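Local coordinates for protein 3-oxo-tetronate kinase (Cupriavidus necator, PDB 5DMH) that catalyses the ATP-dependent phosphorylation of 3-oxo-tetronate to 3-oxo-tetronate 4-phosphate, acting as a kinase of four-carbon acid sugars, at residues A44-N49 against V113-S118; F143-P148 against S256-G261; N153-F158 against S435-G440; A412-G417 against P441-E446. One frame throughout, in Å; residues are numbered along the deposited sequence. Where two conformers were deposited one is given.

Contact 1: residues A44-N49 against V113-S118; sequences ATDLAN and VFKYCS
K115 reaches from a strand across the flank of a helix, meeting L47 with its hydrocarbon part and D46 near its charged end, and it illustrates how one long side chain can serve a greasy and a polar neighbour at once. Its CB lies 3.9 Å from L47 CD2, and the two side chains run past each other in opposite directions. CG stands anti to the backbone N (chi1 160°), after which a bend at chi2 carries the chain along the leucine, where CD comes 4.2 Å from L47 CB. CE then passes 4.0 Å from D46 OD2, the two side chains crossing at about a right angle. At the tip a second bend turns NZ back toward its own strand, where it donates a 2.8 Å hydrogen bond to Y116 O from well above the carbonyl plane. NZ stays 4.3 Å from D46 OD2, beyond a salt bridge, yet one water joins the charges, giving a hydrogen bond to OD2 (2.7 Å) and taking one from NZ. The other carboxylate oxygen, OD1, is bonded to the hydroxyl of S256, so both oxygens of this buried group are satisfied. Two residues earlier on the strand, V113 CG1 completes the apolar patch at 4.3 Å from L47 CD2. The axes of the short helix and strand segments come within 10.1 Å, their directions 134° apart. Helix 41-53 thus covers strand 111-115 within the sugar-binding N-terminal domain, while strand 34-38, hydrogen-bonded alongside, touches L47, V113 and K115 through C36 and A38.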
loop_
_atom_site.group_PDB
_atom_site.type_symbol
_atom_site.label_atom_id
_atom_site.label_comp_id
_atom_site.label_asym_id
_atom_site.label_seq_id
_atom_site.Cartn_x
_atom_site.Cartn_y
_atom_site.Cartn_z
ATOM N N ALA A 44 3.414 -0.110 0.753
ATOM C CA ALA A 44 4.832 -0.332 0.934
ATOM C C ALA A 44 5.105 -1.605 1.772
ATOM O O ALA A 44 5.972 -2.421 1.412
ATOM C CB ALA A 44 5.466 0.889 1.593
ATOM N N THR A 45 4.401 -1.779 2.904
ATOM C CA THR A 45 4.641 -2.962 3.735
ATOM C C THR A 45 4.195 -4.254 3.032
ATOM O O THR A 45 4.841 -5.291 3.183
ATOM C CB THR A 45 3.997 -2.887 5.169
ATOM O OG1 THR A 45 2.594 -3.156 5.107
ATOM C CG2 THR A 45 4.270 -1.555 5.870
ATOM N N ASP A 46 3.101 -4.174 2.288
ATOM C CA ASP A 46 2.545 -5.282 1.494
ATOM C C ASP A 46 3.592 -5.749 0.496
ATOM O O ASP A 46 3.998 -6.902 0.502
ATOM C CB ASP A 46 1.270 -4.776 0.802
ATOM C CG ASP A 46 0.615 -5.787 -0.132
ATOM O OD1 ASP A 46 0.984 -6.984 -0.148
ATOM O OD2 ASP A 46 -0.315 -5.357 -0.862
ATOM N N LEU A 47 4.064 -4.835 -0.345
ATOM C CA LEU A 47 5.165 -5.141 -1.263
ATOM C C LEU A 47 6.424 -5.688 -0.573
ATOM O O LEU A 47 6.959 -6.715 -0.982
ATOM C CB LEU A 47 5.507 -3.894 -2.065
ATOM C CG LEU A 47 6.724 -4.025 -2.986
ATOM C CD1 LEU A 47 6.524 -5.159 -3.978
ATOM C CD2 LEU A 47 6.965 -2.724 -3.684
ATOM N N ALA A 48 6.909 -5.021 0.475
ATOM C CA ALA A 48 8.093 -5.485 1.148
ATOM C C ALA A 48 7.867 -6.899 1.702
ATOM O O ALA A 48 8.753 -7.727 1.650
ATOM C CB ALA A 48 8.531 -4.522 2.248
ATOM N N ASN A 49 6.680 -7.168 2.215
ATOM C CA ASN A 49 6.367 -8.515 2.701
ATOM C C ASN A 49 6.559 -9.573 1.606
ATOM O O ASN A 49 7.177 -10.613 1.827
ATOM C CB ASN A 49 4.925 -8.535 3.220
ATOM C CG ASN A 49 4.487 -9.909 3.732
ATOM O OD1 ASN A 49 5.063 -10.470 4.670
ATOM N ND2 ASN A 49 3.461 -10.454 3.096
ATOM N N VAL A 113 10.094 -0.731 -9.299
ATOM C CA VAL A 113 8.674 -1.053 -9.196
ATOM C C VAL A 113 7.903 0.154 -8.687
ATOM O O VAL A 113 8.322 0.786 -7.710
ATOM C CB VAL A 113 8.418 -2.229 -8.249
ATOM C CG1 VAL A 113 6.894 -2.395 -7.984
ATOM C CG2 VAL A 113 9.012 -3.501 -8.821
ATOM N N PHE A 114 6.833 0.504 -9.398
ATOM C CA PHE A 114 5.841 1.475 -8.932
ATOM C C PHE A 114 4.670 0.702 -8.397
ATOM O O PHE A 114 3.974 -0.040 -9.110
ATOM C CB PHE A 114 5.448 2.465 -10.027
ATOM C CG PHE A 114 4.290 3.362 -9.707
ATOM C CD1 PHE A 114 4.123 3.944 -8.465
ATOM C CD2 PHE A 114 3.377 3.678 -10.709
ATOM C CE1 PHE A 114 3.064 4.815 -8.230
ATOM C CE2 PHE A 114 2.317 4.537 -10.481
ATOM C CZ PHE A 114 2.147 5.092 -9.227
ATOM N N LYS A 115 4.458 0.876 -7.104
ATOM C CA LYS A 115 3.465 0.111 -6.372
ATOM C C LYS A 115 2.263 0.977 -5.984
ATOM O O LYS A 115 2.381 2.007 -5.323
ATOM C CB LYS A 115 4.115 -0.490 -5.123
ATOM C CG LYS A 115 3.181 -0.916 -3.980
ATOM C CD LYS A 115 2.425 -2.206 -4.314
ATOM C CE LYS A 115 1.450 -2.630 -3.212
ATOM N NZ LYS A 115 0.315 -1.675 -3.058
ATOM N N TYR A 116 1.102 0.542 -6.426
ATOM C CA TYR A 116 -0.159 1.178 -6.114
ATOM C C TYR A 116 -1.169 0.095 -5.658
ATOM O O TYR A 116 -0.838 -1.085 -5.502
ATOM C CB TYR A 116 -0.660 2.006 -7.301
ATOM C CG TYR A 116 -0.582 1.296 -8.627
ATOM C CD1 TYR A 116 -1.397 0.234 -8.901
ATOM C CD2 TYR A 116 0.372 1.654 -9.567
ATOM C CE1 TYR A 116 -1.305 -0.442 -10.089
ATOM C CE2 TYR A 116 0.479 1.002 -10.743
ATOM C CZ TYR A 116 -0.355 -0.051 -11.016
ATOM O OH TYR A 116 -0.223 -0.702 -12.206
ATOM N N CYS A 117 -2.394 0.493 -5.424
ATOM C CA CYS A 117 -3.332 -0.418 -4.795
ATOM C C CYS A 117 -3.807 -1.505 -5.767
ATOM O O CYS A 117 -3.958 -1.264 -6.963
ATOM C CB CYS A 117 -4.523 0.360 -4.304
ATOM S SG CYS A 117 -5.439 -0.421 -2.984
ATOM N N SER A 118 -4.057 -2.685 -5.222
ATOM C CA SER A 118 -4.610 -3.781 -6.003
ATOM C C SER A 118 -6.028 -3.498 -6.485
ATOM O O SER A 118 -6.536 -4.216 -7.348
ATOM C CB SER A 118 -4.508 -5.114 -5.246
ATOM O OG SER A 118 -5.172 -5.086 -4.002
HETATM O O HOH W 1 -1.259 -2.888 -1.116
#

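Contact 2: residues F143-P148 against S256-G261; sequences FTIACP and SGIALG
I258 presses its ethyl arm against I145 and C147 where the loop after strand 251-254 folds back over strand 144-147, a strand-to-loop contact in the parallel sheet of the sugar-binding N-terminal domain. Such places show how a turn that leaves a sheet can supply its cover. Residues 257-259 form a short 3-10 segment, and I258, with the most surface buried, belongs to it. With CG1 anti to the backbone N (chi1 -165°), the isoleucine extends CD1 to the strand, where it meets two residues lying on the same side of it. One is I145, whose CD1 is 3.7 Å from I258 CD1; the other is C147, whose CB lies 4.0 Å from the same methyl. The two isoleucines approach at a slant, methyl against methyl, and I145 CD1 also reaches I258 CG1 at 3.9 Å. L242 of helix 236-245 touches both I258 and C147, and I252 of the adjacent strand touches both isoleucines, which makes the contact part of a layer between sheet and helix. All three contributors are buried, and no direct hydrogen bond joins the segments. The backbone atoms near the end of the strand are joined through solvent instead, in a position where C147 O also rests 3.9 Å from I258 CB. A single water bridges the two backbones, donating to C147 O at 2.7 Å and accepting from I258 N at 3.0 Å.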
loop_
_atom_site.group_PDB
_atom_site.type_symbol
_atom_site.label_atom_id
_atom_site.label_comp_id
_atom_site.label_asym_id
_atom_site.label_seq_id
_atom_site.Cartn_x
_atom_site.Cartn_y
_atom_site.Cartn_z
ATOM N N PHE A 143 7.908 1.479 -22.379
ATOM C CA PHE A 143 6.851 0.522 -22.026
ATOM C C PHE A 143 6.907 -0.002 -20.603
ATOM O O PHE A 143 7.970 -0.340 -20.099
ATOM C CB PHE A 143 6.934 -0.686 -22.951
ATOM C CG PHE A 143 5.891 -1.735 -22.685
ATOM C CD1 PHE A 143 4.665 -1.663 -23.299
ATOM C CD2 PHE A 143 6.145 -2.802 -21.822
ATOM C CE1 PHE A 143 3.704 -2.630 -23.068
ATOM C CE2 PHE A 143 5.194 -3.778 -21.599
ATOM C CZ PHE A 143 3.968 -3.687 -22.223
ATOM N N THR A 144 5.743 -0.136 -19.983
ATOM C CA THR A 144 5.653 -0.926 -18.753
ATOM C C THR A 144 4.323 -1.619 -18.704
ATOM O O THR A 144 3.460 -1.347 -19.531
ATOM C CB THR A 144 5.852 -0.088 -17.485
ATOM O OG1 THR A 144 6.013 -0.972 -16.383
ATOM C CG2 THR A 144 4.684 0.822 -17.247
ATOM N N ILE A 145 4.182 -2.546 -17.767
ATOM C CA ILE A 145 2.896 -3.163 -17.500
ATOM C C ILE A 145 2.286 -2.524 -16.257
ATOM O O ILE A 145 2.983 -1.911 -15.422
ATOM C CB ILE A 145 2.974 -4.686 -17.268
ATOM C CG1 ILE A 145 3.899 -5.024 -16.102
ATOM C CG2 ILE A 145 3.394 -5.402 -18.576
ATOM C CD1 ILE A 145 3.763 -6.437 -15.644
ATOM N N ALA A 146 0.978 -2.702 -16.144
ATOM C CA ALA A 146 0.200 -2.244 -15.013
ATOM C C ALA A 146 -0.655 -3.442 -14.566
ATOM O O ALA A 146 -1.604 -3.829 -15.249
ATOM C CB ALA A 146 -0.680 -1.081 -15.433
ATOM N N CYS A 147 -0.285 -4.051 -13.452
ATOM C CA CYS A 147 -0.941 -5.267 -13.004
ATOM C C CYS A 147 -1.219 -5.247 -11.522
ATOM O O CYS A 147 -0.380 -5.685 -10.716
ATOM C CB CYS A 147 -0.062 -6.489 -13.291
ATOM S SG CYS A 147 -0.946 -8.055 -13.009
ATOM N N PRO A 148 -2.410 -4.778 -11.152
ATOM C CA PRO A 148 -2.799 -4.819 -9.733
ATOM C C PRO A 148 -3.285 -6.176 -9.210
ATOM O O PRO A 148 -3.741 -6.230 -8.073
ATOM C CB PRO A 148 -3.925 -3.803 -9.667
ATOM C CG PRO A 148 -4.560 -3.838 -11.072
ATOM C CD PRO A 148 -3.382 -4.034 -11.984
ATOM N N SER A 256 1.251 -5.780 -5.080
ATOM C CA SER A 256 2.347 -6.569 -4.564
ATOM C C SER A 256 2.498 -7.870 -5.328
ATOM O O SER A 256 3.578 -8.426 -5.352
ATOM C CB SER A 256 2.195 -6.847 -3.062
ATOM O OG SER A 256 1.060 -7.601 -2.818
ATOM N N GLY A 257 1.420 -8.370 -5.919
ATOM C CA GLY A 257 1.474 -9.647 -6.610
ATOM C C GLY A 257 2.447 -9.662 -7.769
ATOM O O GLY A 257 3.102 -10.681 -8.051
ATOM N N ILE A 258 2.537 -8.542 -8.479
ATOM C CA ILE A 258 3.410 -8.512 -9.656
ATOM C C ILE A 258 4.891 -8.664 -9.267
ATOM O O ILE A 258 5.742 -8.953 -10.120
ATOM C CB ILE A 258 3.173 -7.261 -10.506
ATOM C CG1 ILE A 258 3.805 -7.413 -11.888
ATOM C CG2 ILE A 258 3.755 -6.004 -9.852
ATOM C CD1 ILE A 258 3.310 -8.644 -12.678
ATOM N N ALA A 259 5.203 -8.466 -7.986
ATOM C CA ALA A 259 6.585 -8.617 -7.493
ATOM C C ALA A 259 6.958 -10.045 -7.160
ATOM O O ALA A 259 8.144 -10.343 -6.937
ATOM C CB ALA A 259 6.821 -7.747 -6.270
ATOM N N LEU A 260 5.959 -10.929 -7.098
ATOM C CA LEU A 260 6.185 -12.312 -6.674
ATOM C C LEU A 260 7.409 -12.956 -7.315
ATOM O O LEU A 260 8.212 -13.630 -6.641
ATOM C CB LEU A 260 4.940 -13.155 -6.995
ATOM C CG LEU A 260 3.794 -12.986 -6.005
ATOM C CD1 LEU A 260 2.566 -13.722 -6.514
ATOM C CD2 LEU A 260 4.162 -13.523 -4.629
ATOM N N GLY A 261 7.531 -12.788 -8.633
ATOM C CA GLY A 261 8.557 -13.457 -9.397
ATOM C C GLY A 261 9.848 -12.677 -9.615
ATOM O O GLY A 261 10.740 -13.158 -10.318
HETATM O O HOH W 2 0.014 -6.986 -8.406
#

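Contact 3: residues N153-F158 against S435-G440. With ADP (adenosine-5'-diphosphate), chain C.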
loop_
_atom_site.group_PDB
_atom_site.type_symbol
_atom_site.label_atom_id
_atom_site.label_comp_id
_atom_site.label_asym_id
_atom_site.label_seq_id
_atom_site.Cartn_x
_atom_site.Cartn_y
_atom_site.Cartn_z
ATOM N N ASN A 153 -5.463 -12.253 -2.233
ATOM C CA ASN A 153 -6.424 -11.322 -1.649
ATOM C C ASN A 153 -7.614 -11.149 -2.571
ATOM O O ASN A 153 -8.368 -10.164 -2.465
ATOM C CB ASN A 153 -5.782 -9.963 -1.328
ATOM C CG ASN A 153 -5.487 -9.776 0.163
ATOM O OD1 ASN A 153 -6.244 -10.225 1.026
ATOM N ND2 ASN A 153 -4.363 -9.117 0.465
ATOM N N GLY A 154 -7.810 -12.119 -3.468
ATOM C CA GLY A 154 -8.985 -12.136 -4.317
ATOM C C GLY A 154 -9.070 -11.183 -5.502
ATOM O O GLY A 154 -10.171 -10.963 -6.000
ATOM N N ARG A 155 -7.950 -10.617 -5.952
ATOM C CA ARG A 155 -7.960 -9.726 -7.112
ATOM C C ARG A 155 -7.429 -10.460 -8.336
ATOM O O ARG A 155 -6.288 -10.946 -8.324
ATOM C CB ARG A 155 -7.110 -8.469 -6.903
ATOM C CG ARG A 155 -7.646 -7.458 -5.880
ATOM C CD ARG A 155 -7.151 -7.700 -4.458
ATOM N NE ARG A 155 -7.590 -6.609 -3.599
ATOM C CZ ARG A 155 -8.721 -6.591 -2.888
ATOM N NH1 ARG A 155 -9.031 -5.523 -2.169
ATOM N NH2 ARG A 155 -9.552 -7.627 -2.868
ATOM N N THR A 156 -8.277 -10.579 -9.360
ATOM C CA THR A 156 -7.855 -11.064 -10.672
ATOM C C THR A 156 -8.261 -10.120 -11.808
ATOM O O THR A 156 -9.165 -9.287 -11.655
ATOM C CB THR A 156 -8.374 -12.511 -10.963
ATOM O OG1 THR A 156 -9.799 -12.553 -10.919
ATOM C CG2 THR A 156 -7.804 -13.491 -9.967
ATOM N N ILE A 157 -7.576 -10.255 -12.950
ATOM C CA ILE A 157 -7.759 -9.403 -14.116
ATOM C C ILE A 157 -7.915 -10.255 -15.388
ATOM O O ILE A 157 -7.086 -11.108 -15.665
ATOM C CB ILE A 157 -6.579 -8.416 -14.347
ATOM C CG1 ILE A 157 -6.309 -7.577 -13.099
ATOM C CG2 ILE A 157 -6.909 -7.470 -15.481
ATOM C CD1 ILE A 157 -5.007 -6.844 -13.163
ATOM N N PHE A 158 -9.019 -10.030 -16.087
ATOM C CA PHE A 158 -9.405 -10.782 -17.293
ATOM C C PHE A 158 -9.898 -9.797 -18.339
ATOM O O PHE A 158 -10.815 -9.022 -18.097
ATOM C CB PHE A 158 -10.498 -11.821 -16.977
ATOM C CG PHE A 158 -10.934 -12.637 -18.176
ATOM C CD1 PHE A 158 -10.215 -13.761 -18.556
ATOM C CD2 PHE A 158 -12.048 -12.286 -18.918
ATOM C CE1 PHE A 158 -10.622 -14.514 -19.635
ATOM C CE2 PHE A 158 -12.442 -13.038 -20.004
ATOM C CZ PHE A 158 -11.747 -14.156 -20.352
ATOM N N SER A 435 -3.808 -2.181 4.945
ATOM C CA SER A 435 -4.645 -1.686 3.865
ATOM C C SER A 435 -6.112 -1.933 4.180
ATOM O O SER A 435 -6.488 -2.982 4.711
ATOM C CB SER A 435 -4.265 -2.363 2.555
ATOM O OG SER A 435 -4.820 -1.648 1.466
ATOM N N GLY A 436 -6.953 -0.960 3.858
ATOM C CA GLY A 436 -8.330 -0.992 4.280
ATOM C C GLY A 436 -9.086 -2.271 3.971
ATOM O O GLY A 436 -9.867 -2.759 4.797
ATOM N N ASN A 437 -8.866 -2.827 2.787
ATOM C CA ASN A 437 -9.586 -4.013 2.383
ATOM C C ASN A 437 -9.020 -5.341 2.935
ATOM O O ASN A 437 -9.600 -6.412 2.692
ATOM C CB ASN A 437 -9.633 -4.084 0.845
ATOM C CG ASN A 437 -10.524 -3.025 0.234
ATOM O OD1 ASN A 437 -11.608 -2.733 0.731
ATOM N ND2 ASN A 437 -10.081 -2.466 -0.869
ATOM N N PHE A 438 -7.901 -5.296 3.647
ATOM C CA PHE A 438 -7.218 -6.529 4.023
ATOM C C PHE A 438 -7.529 -6.985 5.442
ATOM O O PHE A 438 -8.052 -6.203 6.273
ATOM C CB PHE A 438 -5.707 -6.384 3.870
ATOM C CG PHE A 438 -5.246 -6.206 2.453
ATOM C CD1 PHE A 438 -6.124 -6.367 1.375
ATOM C CD2 PHE A 438 -3.923 -5.849 2.197
ATOM C CE1 PHE A 438 -5.663 -6.186 0.062
ATOM C CE2 PHE A 438 -3.473 -5.677 0.895
ATOM C CZ PHE A 438 -4.341 -5.836 -0.161
ATOM N N GLY A 439 -7.196 -8.250 5.706
ATOM C CA GLY A 439 -7.372 -8.854 7.006
ATOM C C GLY A 439 -8.753 -9.470 7.183
ATOM O O GLY A 439 -9.728 -9.030 6.575
ATOM N N GLY A 440 -8.824 -10.451 8.066
ATOM C CA GLY A 440 -10.077 -11.075 8.438
ATOM C C GLY A 440 -10.779 -10.301 9.536
ATOM O O GLY A 440 -10.269 -9.261 10.010
HETATM P PB ADP C . -8.368 2.542 2.752
HETATM O O1B ADP C . -7.094 1.761 3.058
HETATM O O2B ADP C . -9.606 1.763 3.165
HETATM O O3B ADP C . -8.420 3.091 1.334
HETATM P PA ADP C . -7.618 5.171 3.800
HETATM O O1A ADP C . -7.233 5.488 5.191
HETATM O O2A ADP C . -6.624 5.162 2.689
HETATM O O3A ADP C . -8.426 3.757 3.836
HETATM O "O5'" ADP C . -8.741 6.188 3.271
HETATM C "C5'" ADP C . -9.948 6.412 3.984
HETATM C "C4'" ADP C . -10.286 7.898 3.921
HETATM O "O4'" ADP C . -11.636 8.093 4.309
HETATM C "C3'" ADP C . -9.428 8.714 4.880
HETATM O "O3'" ADP C . -9.117 10.007 4.326
HETATM C "C2'" ADP C . -10.326 8.846 6.069
HETATM O "O2'" ADP C . -9.938 9.891 6.936
HETATM C "C1'" ADP C . -11.662 9.021 5.387
HETATM N N9 ADP C . -12.744 8.722 6.318
HETATM C C8 ADP C . -12.793 7.710 7.219
HETATM N N7 ADP C . -13.926 7.761 7.934
HETATM C C5 ADP C . -14.613 8.836 7.478
HETATM C C6 ADP C . -15.884 9.471 7.826
HETATM N N6 ADP C . -16.629 8.898 8.793
HETATM N N1 ADP C . -16.263 10.557 7.125
HETATM C C2 ADP C . -15.502 11.086 6.144
HETATM N N3 ADP C . -14.304 10.579 5.772
HETATM C C4 ADP C . -13.828 9.473 6.419
HETATM O O HOH W 3 -5.905 -9.909 3.895
HETATM O O HOH W 4 -7.462 -3.098 -2.165
#
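N153 lays its side-chain amide over one face of the F438 ring, an example of a side-chain amide lying nearly flat over an aromatic face, here between two domains. The planes are only 17° apart, and ND2 sits over the ring centre, 3.1 Å above it, with CE1 its nearest ring atom at 3.2 Å. The amide is held in this pose at both ends: ND2 is hydrogen-bonded to P416 O, while OD1 accepts a bond from a water that in turn takes the backbone N-H of G439.

A second group of contacts involves the guanidinium of R155. Its NH1 lies at the edge of the same ring, 4.1 Å from F438 CE1, while CE1 in turn lies over one face of the guanidinium, the two planes inclined at 63°. NH1 also packs against N437 CB at 3.4 Å. Its approach to N437 ND2 brings two donors together, and a water resolves the mismatch by accepting from both, at 2.9 Å from R155 NH1 and 3.0 Å from N437 ND2. NH2 makes a weak bond back to N153 O, and NE is bonded to the hydroxyl of S118.

The third kind is backbone to phosphate. A type I turn from S435 to F438 presents G436 N to O1B of ADP at 2.8 Å.

Taken together, the phosphate-binding turn meets the sugar-binding domain through a ring, an amide, a guanidinium and two waters, without a direct hydrogen bond between the segments, and the polar ends of N153 and R155 find direct partners in P416 O and S118 OG.

Contact 4: residues A412-G417 against P441-E446; sequences AQIAPG and PDFFDE
At I414 the chain turns a corner, and I414 and A415 together face V418 in a classic beta bulge, bringing both of their side chains toward the first turn of helix 443-451. The bulge is a worked case of a strand irregularity that turns two consecutive side chains to one helix. The principal contact belongs to I414, whose CG2 branch does the touching: it lies 3.7 Å from F443 CE1, and the two side chains cross at about a right angle. CG2 is anti to the backbone N, whereas CG1 lies beside that N, anti to the carbonyl carbon (chi1 -57°), which is why the shorter branch, and not the ethyl arm, meets the ring. A415 meets the same ring at its edge, CB near the ring plane and 4.2 Å from F443 CD1. The phenylalanine reaches both because its CG is anti to the backbone N (chi1 177°), carrying the ring out from the helix toward the strand. One turn further along, E446 also borders I414, its CB 4.4 Å from I414 CG2. The contacts of F443 with I414 and A415 are apolar, and no hydrogen bond crosses between the segments. In the nucleotide-binding C-terminal domain, the contact sets the start of the last helix against strands 418-423 and 430-434: V418 and K434 also touch F443, A420 and A432 touch I414, and Q302 of helix 297-308 adjoins F443.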
loop_
_atom_site.group_PDB
_atom_site.type_symbol
_atom_site.label_atom_id
_atom_site.label_comp_id
_atom_site.label_asym_id
_atom_site.label_seq_id
_atom_site.Cartn_x
_atom_site.Cartn_y
_atom_site.Cartn_z
ATOM N N ALA A 412 6.986 -10.925 10.148
ATOM C CA ALA A 412 6.175 -11.999 9.605
ATOM C C ALA A 412 4.812 -11.526 9.151
ATOM O O ALA A 412 4.259 -10.576 9.703
ATOM C CB ALA A 412 6.021 -13.122 10.633
ATOM N N GLN A 413 4.267 -12.212 8.144
ATOM C CA GLN A 413 2.935 -11.897 7.643
ATOM C C GLN A 413 1.898 -12.187 8.726
ATOM O O GLN A 413 1.898 -13.261 9.317
ATOM C CB GLN A 413 2.630 -12.735 6.390
ATOM C CG GLN A 413 1.243 -12.480 5.802
ATOM C CD GLN A 413 1.089 -13.067 4.418
ATOM O OE1 GLN A 413 1.873 -12.764 3.503
ATOM N NE2 GLN A 413 0.093 -13.926 4.248
ATOM N N ILE A 414 1.021 -11.218 8.976
ATOM C CA ILE A 414 -0.133 -11.397 9.854
ATOM C C ILE A 414 -1.355 -11.894 9.064
ATOM O O ILE A 414 -2.024 -12.834 9.474
ATOM C CB ILE A 414 -0.492 -10.072 10.537
ATOM C CG1 ILE A 414 0.721 -9.532 11.312
ATOM C CG2 ILE A 414 -1.703 -10.243 11.442
ATOM C CD1 ILE A 414 0.575 -8.073 11.686
ATOM N N ALA A 415 -1.619 -11.247 7.932
ATOM C CA ALA A 415 -2.681 -11.619 6.990
ATOM C C ALA A 415 -2.168 -11.322 5.592
ATOM O O ALA A 415 -1.217 -10.568 5.435
ATOM C CB ALA A 415 -3.914 -10.820 7.244
ATOM N N PRO A 416 -2.787 -11.899 4.569
ATOM C CA PRO A 416 -2.290 -11.568 3.226
ATOM C C PRO A 416 -2.224 -10.057 3.005
ATOM O O PRO A 416 -3.173 -9.311 3.305
ATOM C CB PRO A 416 -3.300 -12.259 2.298
ATOM C CG PRO A 416 -3.831 -13.419 3.133
ATOM C CD PRO A 416 -3.908 -12.847 4.539
ATOM N N GLY A 417 -1.075 -9.604 2.505
ATOM C CA GLY A 417 -0.825 -8.203 2.281
ATOM C C GLY A 417 -0.443 -7.370 3.513
ATOM O O GLY A 417 -0.254 -6.171 3.376
ATOM N N PRO A 441 -11.967 -10.772 9.948
ATOM C CA PRO A 441 -12.734 -10.093 11.001
ATOM C C PRO A 441 -12.002 -9.884 12.310
ATOM O O PRO A 441 -12.281 -8.903 13.008
ATOM C CB PRO A 441 -13.917 -11.042 11.238
ATOM C CG PRO A 441 -14.048 -11.797 9.971
ATOM C CD PRO A 441 -12.699 -11.921 9.382
ATOM N N ASP A 442 -11.081 -10.791 12.612
ATOM C CA ASP A 442 -10.373 -10.780 13.880
ATOM C C ASP A 442 -9.007 -10.095 13.821
ATOM O O ASP A 442 -8.204 -10.225 14.745
ATOM C CB ASP A 442 -10.224 -12.211 14.376
ATOM C CG ASP A 442 -11.568 -12.831 14.762
ATOM O OD1 ASP A 442 -12.401 -12.121 15.364
ATOM O OD2 ASP A 442 -11.802 -14.006 14.442
ATOM N N PHE A 443 -8.755 -9.351 12.747
ATOM C CA PHE A 443 -7.433 -8.838 12.479
ATOM C C PHE A 443 -6.846 -7.948 13.599
ATOM O O PHE A 443 -5.675 -8.047 13.889
ATOM C CB PHE A 443 -7.413 -8.067 11.177
ATOM C CG PHE A 443 -6.090 -7.446 10.888
ATOM C CD1 PHE A 443 -5.102 -8.166 10.255
ATOM C CD2 PHE A 443 -5.822 -6.127 11.286
ATOM C CE1 PHE A 443 -3.865 -7.566 9.993
ATOM C CE2 PHE A 443 -4.603 -5.553 11.059
ATOM C CZ PHE A 443 -3.621 -6.256 10.411
ATOM N N PHE A 444 -7.656 -7.100 14.225
ATOM C CA PHE A 444 -7.109 -6.151 15.181
ATOM C C PHE A 444 -6.417 -6.911 16.325
ATOM O O PHE A 444 -5.294 -6.574 16.728
ATOM C CB PHE A 444 -8.202 -5.237 15.750
ATOM C CG PHE A 444 -8.788 -4.253 14.775
ATOM C CD1 PHE A 444 -8.150 -3.898 13.579
ATOM C CD2 PHE A 444 -9.983 -3.641 15.077
ATOM C CE1 PHE A 444 -8.715 -2.978 12.750
ATOM C CE2 PHE A 444 -10.540 -2.727 14.244
ATOM C CZ PHE A 444 -9.904 -2.382 13.067
ATOM N N ASP A 445 -7.086 -7.935 16.855
ATOM C CA ASP A 445 -6.512 -8.770 17.916
ATOM C C ASP A 445 -5.344 -9.599 17.431
ATOM O O ASP A 445 -4.322 -9.695 18.107
ATOM C CB ASP A 445 -7.576 -9.688 18.558
ATOM C CG ASP A 445 -7.009 -10.516 19.692
ATOM O OD1 ASP A 445 -6.609 -9.930 20.714
ATOM O OD2 ASP A 445 -6.938 -11.747 19.574
ATOM N N GLU A 446 -5.502 -10.216 16.264
ATOM C CA GLU A 446 -4.411 -10.968 15.663
ATOM C C GLU A 446 -3.146 -10.121 15.532
ATOM O O GLU A 446 -2.047 -10.567 15.894
ATOM C CB GLU A 446 -4.827 -11.512 14.298
ATOM C CG GLU A 446 -5.849 -12.629 14.387
ATOM C CD GLU A 446 -6.424 -13.003 13.031
ATOM O OE1 GLU A 446 -6.894 -12.109 12.295
ATOM O OE2 GLU A 446 -6.383 -14.190 12.692
#

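In the fold
The four contacts trace a path from one domain of the kinase to the other. Contacts 1 and 2 lie wholly in the sugar-binding domain, their centres about 10 Å apart, and follow one another along the chain; they touch through D46 and S256, and their strands 111-115 and 144-147 both flank strand 251-254. Contact 4 belongs to the nucleotide-binding domain, about 24 Å from contact 2 between centres. Contact 3, centred about 13 Å from both contact 1 and contact 4, alternates along the chain with contacts 2 and 4 and meets contact 4 through N153 and P416. N49 and Q413 link contacts 1 and 4 directly. Contact 3 alone joins the two domains while holding G436 at the ADP phosphate.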